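Local coordinates for protein putative phosphomannomutase (Thermus thermophilus, PDB 1TUO) that probably interconverts sugar phosphates as a magnesium-dependent phosphomutase of the phosphohexose mutase family, at residues A[181-186]-A[207-212]; A[244-249]-A[350-355]. All blocks are in the same frame, centred on the assembly; numbering follows the deposited sequence.

Contact 1 (A[181-186]-A[207-212]); sequences YHDSMG and RPIREE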
ATOM      1  N   TYR A 181     -11.465 -14.537   5.095  1.00 22.39           N
ATOM      2  CA  TYR A 181     -12.092 -14.203   3.830  1.00 21.57           C
ATOM      3  C   TYR A 181     -11.110 -13.272   3.141  1.00 21.78           C
ATOM      4  O   TYR A 181     -10.553 -12.371   3.780  1.00 21.12           O
ATOM      5  CB  TYR A 181     -13.427 -13.483   4.045  1.00 22.13           C
ATOM      6  CG  TYR A 181     -14.527 -14.376   4.573  1.00 23.60           C
ATOM      7  CD1 TYR A 181     -14.619 -14.677   5.929  1.00 25.33           C
ATOM      8  CD2 TYR A 181     -15.467 -14.934   3.708  1.00 25.46           C
ATOM      9  CE1 TYR A 181     -15.626 -15.515   6.415  1.00 25.54           C
ATOM     10  CE2 TYR A 181     -16.477 -15.774   4.179  1.00 25.93           C
ATOM     11  CZ  TYR A 181     -16.550 -16.058   5.535  1.00 27.16           C
ATOM     12  OH  TYR A 181     -17.555 -16.882   6.008  1.00 27.69           O
ATOM     13  N   HIS A 182     -10.869 -13.514   1.856  1.00 19.77           N
ATOM     14  CA  HIS A 182      -9.956 -12.676   1.094  1.00 18.74           C
ATOM     15  C   HIS A 182     -10.641 -12.128  -0.143  1.00 19.25           C
ATOM     16  O   HIS A 182     -10.861 -12.850  -1.118  1.00 17.73           O
ATOM     17  CB  HIS A 182      -8.712 -13.450   0.653  1.00 18.44           C
ATOM     18  CG  HIS A 182      -7.754 -12.627  -0.156  1.00 19.22           C
ATOM     19  ND1 HIS A 182      -6.762 -13.183  -0.934  1.00 19.09           N
ATOM     20  CD2 HIS A 182      -7.640 -11.284  -0.304  1.00 19.25           C
ATOM     21  CE1 HIS A 182      -6.077 -12.220  -1.527  1.00 17.47           C
ATOM     22  NE2 HIS A 182      -6.589 -11.058  -1.160  1.00 19.74           N
ATOM     23  N   ASP A 183     -10.969 -10.843  -0.077  1.00 18.38           N
ATOM     24  CA  ASP A 183     -11.595 -10.120  -1.171  1.00 18.84           C
ATOM     25  C   ASP A 183     -10.418  -9.551  -1.962  1.00 19.84           C
ATOM     26  O   ASP A 183      -9.699  -8.681  -1.467  1.00 18.70           O
ATOM     27  CB  ASP A 183     -12.453  -8.999  -0.584  1.00 20.49           C
ATOM     28  CG  ASP A 183     -13.104  -8.129  -1.634  1.00 20.28           C
ATOM     29  OD1 ASP A 183     -13.826  -7.198  -1.219  1.00 20.73           O
ATOM     30  OD2 ASP A 183     -12.908  -8.360  -2.851  1.00 18.66           O
ATOM     31  N   SER A 184     -10.204 -10.075  -3.168  1.00 19.01           N
ATOM     32  CA  SER A 184      -9.109  -9.620  -4.023  1.00 21.18           C
ATOM     33  C   SER A 184      -9.513  -8.430  -4.885  1.00 19.26           C
ATOM     34  O   SER A 184      -8.667  -7.808  -5.529  1.00 18.62           O
ATOM     35  CB  SER A 184      -8.628 -10.767  -4.919  1.00 22.35           C
ATOM     36  OG  SER A 184      -7.950 -11.751  -4.157  1.00 29.27           O
ATOM     37  N   MET A 185     -10.806  -8.118  -4.880  1.00 19.57           N
ATOM     38  CA  MET A 185     -11.362  -6.999  -5.641  1.00 19.92           C
ATOM     39  C   MET A 185     -11.070  -7.089  -7.140  1.00 19.92           C
ATOM     40  O   MET A 185     -11.110  -6.082  -7.842  1.00 20.04           O
ATOM     41  CB  MET A 185     -10.833  -5.663  -5.088  1.00 19.43           C
ATOM     42  CG  MET A 185     -11.056  -5.469  -3.588  1.00 19.77           C
ATOM     43  SD  MET A 185     -10.611  -3.820  -2.980  1.00 18.27           S
ATOM     44  CE  MET A 185     -12.184  -2.926  -3.233  1.00 20.75           C
ATOM     45  N   GLY A 186     -10.803  -8.303  -7.619  1.00 20.02           N
ATOM     46  CA  GLY A 186     -10.492  -8.508  -9.024  1.00 18.54           C
ATOM     47  C   GLY A 186      -9.069  -8.078  -9.323  1.00 19.04           C
ATOM     48  O   GLY A 186      -8.653  -7.995 -10.487  1.00 17.22           O
ATOM     49  N   ARG A 207     -11.531 -18.284   2.351  1.00 25.45           N
ATOM     50  CA  ARG A 207     -12.675 -18.216   1.462  1.00 25.90           C
ATOM     51  C   ARG A 207     -12.527 -16.964   0.609  1.00 25.14           C
ATOM     52  O   ARG A 207     -12.568 -15.846   1.113  1.00 24.12           O
ATOM     53  CB  ARG A 207     -13.969 -18.194   2.277  1.00 27.70           C
ATOM     54  CG  ARG A 207     -14.170 -19.483   3.070  1.00 29.08           C
ATOM     55  CD  ARG A 207     -15.432 -19.456   3.916  1.00 31.59           C
ATOM     56  NE  ARG A 207     -15.579 -20.677   4.712  1.00 33.14           N
ATOM     57  CZ  ARG A 207     -16.553 -20.879   5.595  1.00 34.44           C
ATOM     58  NH1 ARG A 207     -17.471 -19.942   5.796  1.00 34.24           N
ATOM     59  NH2 ARG A 207     -16.602 -22.010   6.290  1.00 33.37           N
ATOM     60  N   PRO A 208     -12.345 -17.150  -0.703  1.00 26.18           N
ATOM     61  CA  PRO A 208     -12.175 -16.059  -1.664  1.00 25.87           C
ATOM     62  C   PRO A 208     -13.435 -15.276  -1.993  1.00 25.88           C
ATOM     63  O   PRO A 208     -14.546 -15.814  -2.002  1.00 26.37           O
ATOM     64  CB  PRO A 208     -11.627 -16.777  -2.886  1.00 26.89           C
ATOM     65  CG  PRO A 208     -12.434 -18.038  -2.871  1.00 29.29           C
ATOM     66  CD  PRO A 208     -12.366 -18.451  -1.399  1.00 26.98           C
ATOM     67  N   ILE A 209     -13.231 -13.992  -2.262  1.00 23.78           N
ATOM     68  CA  ILE A 209     -14.288 -13.071  -2.650  1.00 23.15           C
ATOM     69  C   ILE A 209     -13.693 -12.270  -3.807  1.00 22.08           C
ATOM     70  O   ILE A 209     -12.578 -11.750  -3.696  1.00 20.34           O
ATOM     71  CB  ILE A 209     -14.669 -12.117  -1.495  1.00 23.06           C
ATOM     72  CG1 ILE A 209     -15.462 -12.882  -0.431  1.00 24.01           C
ATOM     73  CG2 ILE A 209     -15.487 -10.955  -2.025  1.00 22.98           C
ATOM     74  CD1 ILE A 209     -15.827 -12.051   0.787  1.00 21.82           C
ATOM     75  N   ARG A 210     -14.423 -12.194  -4.916  1.00 22.60           N
ATOM     76  CA  ARG A 210     -13.962 -11.467  -6.099  1.00 23.39           C
ATOM     77  C   ARG A 210     -12.526 -11.851  -6.476  1.00 24.14           C
ATOM     78  O   ARG A 210     -11.684 -10.994  -6.768  1.00 22.98           O
ATOM     79  CB  ARG A 210     -14.088  -9.955  -5.860  1.00 24.21           C
ATOM     80  CG  ARG A 210     -15.544  -9.508  -5.726  1.00 24.81           C
ATOM     81  CD  ARG A 210     -15.746  -7.992  -5.720  1.00 23.91           C
ATOM     82  NE  ARG A 210     -15.224  -7.344  -4.518  1.00 21.62           N
ATOM     83  CZ  ARG A 210     -15.633  -6.159  -4.077  1.00 22.30           C
ATOM     84  NH1 ARG A 210     -16.570  -5.488  -4.740  1.00 22.03           N
ATOM     85  NH2 ARG A 210     -15.119  -5.644  -2.970  1.00 20.36           N
ATOM     86  N   GLU A 211     -12.258 -13.155  -6.488  1.00 24.37           N
ATOM     87  CA  GLU A 211     -10.925 -13.653  -6.804  1.00 25.39           C
ATOM     88  C   GLU A 211     -10.568 -13.616  -8.280  1.00 25.18           C
ATOM     89  O   GLU A 211      -9.394 -13.538  -8.633  1.00 25.63           O
ATOM     90  CB  GLU A 211     -10.753 -15.084  -6.283  1.00 28.39           C
ATOM     91  CG  GLU A 211     -11.853 -16.043  -6.703  1.00 34.00           C
ATOM     92  CD  GLU A 211     -11.556 -17.477  -6.294  1.00 37.74           C
ATOM     93  OE1 GLU A 211     -12.512 -18.277  -6.200  1.00 40.99           O
ATOM     94  OE2 GLU A 211     -10.367 -17.803  -6.076  1.00 38.81           O
ATOM     95  N   GLU A 212     -11.574 -13.676  -9.144  1.00 26.12           N
ATOM     96  CA  GLU A 212     -11.334 -13.658 -10.582  1.00 27.53           C
ATOM     97  C   GLU A 212     -10.767 -12.318 -11.046  1.00 25.70           C
ATOM     98  O   GLU A 212     -11.338 -11.270 -10.764  1.00 24.71           O
ATOM     99  CB  GLU A 212     -12.641 -13.952 -11.324  1.00 31.34           C
ATOM    100  CG  GLU A 212     -12.554 -13.839 -12.833  1.00 38.09           C
ATOM    101  CD  GLU A 212     -13.861 -14.209 -13.511  1.00 41.87           C
ATOM    102  OE1 GLU A 212     -14.240 -15.399 -13.445  1.00 44.26           O
ATOM    103  OE2 GLU A 212     -14.510 -13.315 -14.101  1.00 43.47           O
TER

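Contact 2 (A[244-249]-A[350-355]); sequences FAVATD and LTSLLL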
ATOM      1  N   PHE A 244     -12.537 -13.052   9.916  1.00 23.73           N
ATOM      2  CA  PHE A 244     -12.549 -11.706   9.378  1.00 23.44           C
ATOM      3  C   PHE A 244     -12.136 -11.708   7.920  1.00 22.04           C
ATOM      4  O   PHE A 244     -11.684 -12.719   7.385  1.00 21.33           O
ATOM      5  CB  PHE A 244     -11.634 -10.779  10.195  1.00 22.84           C
ATOM      6  CG  PHE A 244     -10.167 -11.099  10.092  1.00 23.10           C
ATOM      7  CD1 PHE A 244      -9.332 -10.346   9.267  1.00 21.99           C
ATOM      8  CD2 PHE A 244      -9.609 -12.123  10.849  1.00 22.21           C
ATOM      9  CE1 PHE A 244      -7.964 -10.605   9.202  1.00 21.36           C
ATOM     10  CE2 PHE A 244      -8.244 -12.391  10.789  1.00 22.86           C
ATOM     11  CZ  PHE A 244      -7.417 -11.632   9.967  1.00 23.47           C
ATOM     12  N   ALA A 245     -12.309 -10.569   7.272  1.00 21.55           N
ATOM     13  CA  ALA A 245     -11.952 -10.471   5.872  1.00 19.86           C
ATOM     14  C   ALA A 245     -10.863  -9.447   5.640  1.00 19.08           C
ATOM     15  O   ALA A 245     -10.819  -8.424   6.314  1.00 19.27           O
ATOM     16  CB  ALA A 245     -13.178 -10.094   5.050  1.00 20.60           C
ATOM     17  N   VAL A 246      -9.971  -9.752   4.703  1.00 16.91           N
ATOM     18  CA  VAL A 246      -8.941  -8.802   4.308  1.00 16.84           C
ATOM     19  C   VAL A 246      -9.260  -8.518   2.853  1.00 18.21           C
ATOM     20  O   VAL A 246      -9.577  -9.434   2.093  1.00 18.79           O
ATOM     21  CB  VAL A 246      -7.502  -9.366   4.407  1.00 18.43           C
ATOM     22  CG1 VAL A 246      -7.084  -9.444   5.862  1.00 18.55           C
ATOM     23  CG2 VAL A 246      -7.411 -10.726   3.744  1.00 17.49           C
ATOM     24  N   ALA A 247      -9.219  -7.246   2.478  1.00 16.76           N
ATOM     25  CA  ALA A 247      -9.491  -6.856   1.100  1.00 17.02           C
ATOM     26  C   ALA A 247      -8.227  -6.195   0.594  1.00 17.01           C
ATOM     27  O   ALA A 247      -7.821  -5.153   1.107  1.00 17.52           O
ATOM     28  CB  ALA A 247     -10.656  -5.870   1.049  1.00 18.38           C
ATOM     29  N   THR A 248      -7.579  -6.813  -0.384  1.00 17.20           N
ATOM     30  CA  THR A 248      -6.358  -6.233  -0.925  1.00 17.15           C
ATOM     31  C   THR A 248      -6.725  -5.348  -2.115  1.00 16.79           C
ATOM     32  O   THR A 248      -7.659  -5.656  -2.858  1.00 16.05           O
ATOM     33  CB  THR A 248      -5.354  -7.335  -1.356  1.00 17.60           C
ATOM     34  OG1 THR A 248      -6.011  -8.306  -2.183  1.00 17.15           O
ATOM     35  CG2 THR A 248      -4.775  -8.028  -0.134  1.00 17.94           C
ATOM     36  N   ASP A 249      -6.017  -4.235  -2.280  1.00 15.97           N
ATOM     37  CA  ASP A 249      -6.326  -3.348  -3.393  1.00 15.99           C
ATOM     38  C   ASP A 249      -5.813  -3.879  -4.731  1.00 15.83           C
ATOM     39  O   ASP A 249      -5.317  -5.006  -4.818  1.00 16.38           O
ATOM     40  CB  ASP A 249      -5.801  -1.926  -3.135  1.00 17.26           C
ATOM     41  CG  ASP A 249      -4.299  -1.798  -3.306  1.00 19.35           C
ATOM     42  OD1 ASP A 249      -3.857  -0.658  -3.557  1.00 18.61           O
ATOM     43  OD2 ASP A 249      -3.564  -2.805  -3.176  1.00 17.22           O
ATOM     44  N   LEU A 350       1.713  -9.431   3.201  1.00 17.05           N
ATOM     45  CA  LEU A 350       2.320  -9.663   4.509  1.00 17.87           C
ATOM     46  C   LEU A 350       1.458  -9.025   5.594  1.00 17.40           C
ATOM     47  O   LEU A 350       1.346  -9.562   6.695  1.00 17.27           O
ATOM     48  CB  LEU A 350       3.742  -9.094   4.581  1.00 16.87           C
ATOM     49  CG  LEU A 350       4.424  -9.307   5.939  1.00 17.94           C
ATOM     50  CD1 LEU A 350       4.385 -10.794   6.299  1.00 18.68           C
ATOM     51  CD2 LEU A 350       5.861  -8.814   5.884  1.00 17.56           C
ATOM     52  N   THR A 351       0.839  -7.883   5.292  1.00 17.49           N
ATOM     53  CA  THR A 351      -0.012  -7.235   6.286  1.00 18.51           C
ATOM     54  C   THR A 351      -1.168  -8.157   6.640  1.00 17.67           C
ATOM     55  O   THR A 351      -1.520  -8.306   7.812  1.00 18.70           O
ATOM     56  CB  THR A 351      -0.598  -5.898   5.780  1.00 17.04           C
ATOM     57  OG1 THR A 351       0.463  -4.975   5.523  1.00 18.05           O
ATOM     58  CG2 THR A 351      -1.505  -5.294   6.839  1.00 19.27           C
ATOM     59  N   SER A 352      -1.760  -8.777   5.624  1.00 16.96           N
ATOM     60  CA  SER A 352      -2.872  -9.687   5.853  1.00 17.93           C
ATOM     61  C   SER A 352      -2.428 -10.843   6.741  1.00 18.41           C
ATOM     62  O   SER A 352      -3.118 -11.210   7.693  1.00 20.36           O
ATOM     63  CB  SER A 352      -3.393 -10.237   4.525  1.00 17.88           C
ATOM     64  OG  SER A 352      -3.947  -9.200   3.736  1.00 20.55           O
ATOM     65  N   LEU A 353      -1.268 -11.412   6.429  1.00 18.48           N
ATOM     66  CA  LEU A 353      -0.755 -12.535   7.202  1.00 18.86           C
ATOM     67  C   LEU A 353      -0.389 -12.160   8.637  1.00 19.00           C
ATOM     68  O   LEU A 353      -0.573 -12.968   9.550  1.00 19.65           O
ATOM     69  CB  LEU A 353       0.437 -13.172   6.475  1.00 18.72           C
ATOM     70  CG  LEU A 353       0.027 -13.839   5.155  1.00 19.16           C
ATOM     71  CD1 LEU A 353       1.250 -14.236   4.332  1.00 20.44           C
ATOM     72  CD2 LEU A 353      -0.837 -15.055   5.463  1.00 19.43           C
ATOM     73  N   LEU A 354       0.117 -10.946   8.853  1.00 18.92           N
ATOM     74  CA  LEU A 354       0.455 -10.528  10.213  1.00 19.51           C
ATOM     75  C   LEU A 354      -0.823 -10.285  11.013  1.00 20.39           C
ATOM     76  O   LEU A 354      -0.868 -10.542  12.220  1.00 20.12           O
ATOM     77  CB  LEU A 354       1.326  -9.270  10.199  1.00 20.75           C
ATOM     78  CG  LEU A 354       2.768  -9.494   9.725  1.00 22.34           C
ATOM     79  CD1 LEU A 354       3.455  -8.159   9.497  1.00 24.59           C
ATOM     80  CD2 LEU A 354       3.531 -10.322  10.761  1.00 23.20           C
ATOM     81  N   LEU A 355      -1.866  -9.790  10.353  1.00 19.57           N
ATOM     82  CA  LEU A 355      -3.129  -9.574  11.054  1.00 20.83           C
ATOM     83  C   LEU A 355      -3.620 -10.941  11.517  1.00 20.37           C
ATOM     84  O   LEU A 355      -4.044 -11.112  12.656  1.00 21.08           O
ATOM     85  CB  LEU A 355      -4.167  -8.932  10.129  1.00 19.21           C
ATOM     86  CG  LEU A 355      -3.914  -7.444   9.883  1.00 20.93           C
ATOM     87  CD1 LEU A 355      -4.775  -6.931   8.742  1.00 19.60           C
ATOM     88  CD2 LEU A 355      -4.201  -6.675  11.175  1.00 20.96           C
TER

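Contact 1 (A[181-186]-A[207-212])
D183 swings CG anti to its backbone N (chi1 177°) and R210 folds back at chi3 (-69°), so the two side chains cross obliquely and the guanidinium takes the carboxylate in a side-on salt bridge. R210 NH2 bonds to D183 OD1 at 2.7 Å and R210 NE to D183 OD2 at 3.0 Å, each on a syn lone pair, with the two planes 34° apart. D183 OD2 also accepts from M185 N at 2.9 Å, from above the carboxylate plane, which closes an Asx turn; T232 OG1 bonds to OD1. An alanine here would remove this carboxylate, and would probably loosen both R210's hold on the strand end and the turn that follows. Strands 180-183 and 206-209 are the parallel pair of a beta-alpha-beta unit whose connection carries helix 192-199. H182 gives its N to R207 O at 3.0 Å and takes I209 N on its O at 2.9 Å, while S184 N bonds to I209 O, approaching nearly along the C=O axis. At the other end, the extended R207 lies alongside Y181, with R207 CD 3.8 Å from Y181 CE2. R207 NH1 adds a weak bond to Y181 OH, a hydroxyl whose stronger partner is E239.

Contact 2 (A[244-249]-A[350-355])
Strand 244-248 and the helical segment 350-355 run almost antiparallel, at 168°, with their axes no nearer than 9.5 Å. The backbones come closest at V246 and S352, whose CA atoms are 6.3 Å apart. No hydrogen bond crosses; the contact is packing, in which F244, V246 and T248, alternate residues of the strand, meet S352 and L355, one turn apart on the helix. S352 sits at the centre. Its OG is anti to the carbonyl carbon (chi1 -65°), bonds back to G348 O one turn earlier in the helix, and so meets the strand with its polar need already answered. The hydroxyl oxygen rests against the branch point of V246, with S352 OG 3.6 Å from V246 CB and both valine methyls close by; S352 CB lies 4.0 Å from V246 CG1. T248 brushes the same oxygen with its methyl, CG2, while its own hydroxyl is bonded to H182 NE2. F244 adopts the crowded first torsion (chi1 67°), which brings F244 CZ against the base of L355, 4.2 Å from L355 CB and as near to its carbonyl carbon. The leucine's CD1 reaches back more loosely to V246 CG1. A residue as small as serine is consistent with the close approach at V246, with F244 and L355 packing beside it. This is helix-on-sheet packing between the family's second and third alpha/beta/alpha domains. D249, just past the strand, opens the D-G-D-A-D-R sequence that in relatives forms the metal-binding loop. The strand lies between strands 180-183 and 255-259; helix 348-362 also leans on V255 and V257 of the latter, while L193 of helix 192-199 touches V246, S352 and L353.

Both contacts belong to one sheet, in which strand 180-183 lies between strands 206-209 and 244-248: Y181 bonds through its backbone N and O to F244 and V246. The centres of the two contacts are 11 Å apart. Contact 1 is at the sheet's edge and partly buried, with R207, E211 and E212 exposed; contact 2 is fully buried and nearer the chain's centre in space. The chemistry follows: backbone bonds and a salt bridge join neighbouring strands within one domain, whereas apolar packing around a serine joins that domain's sheet to a helix of the next. The two also touch where M185 SD packs on T248 O.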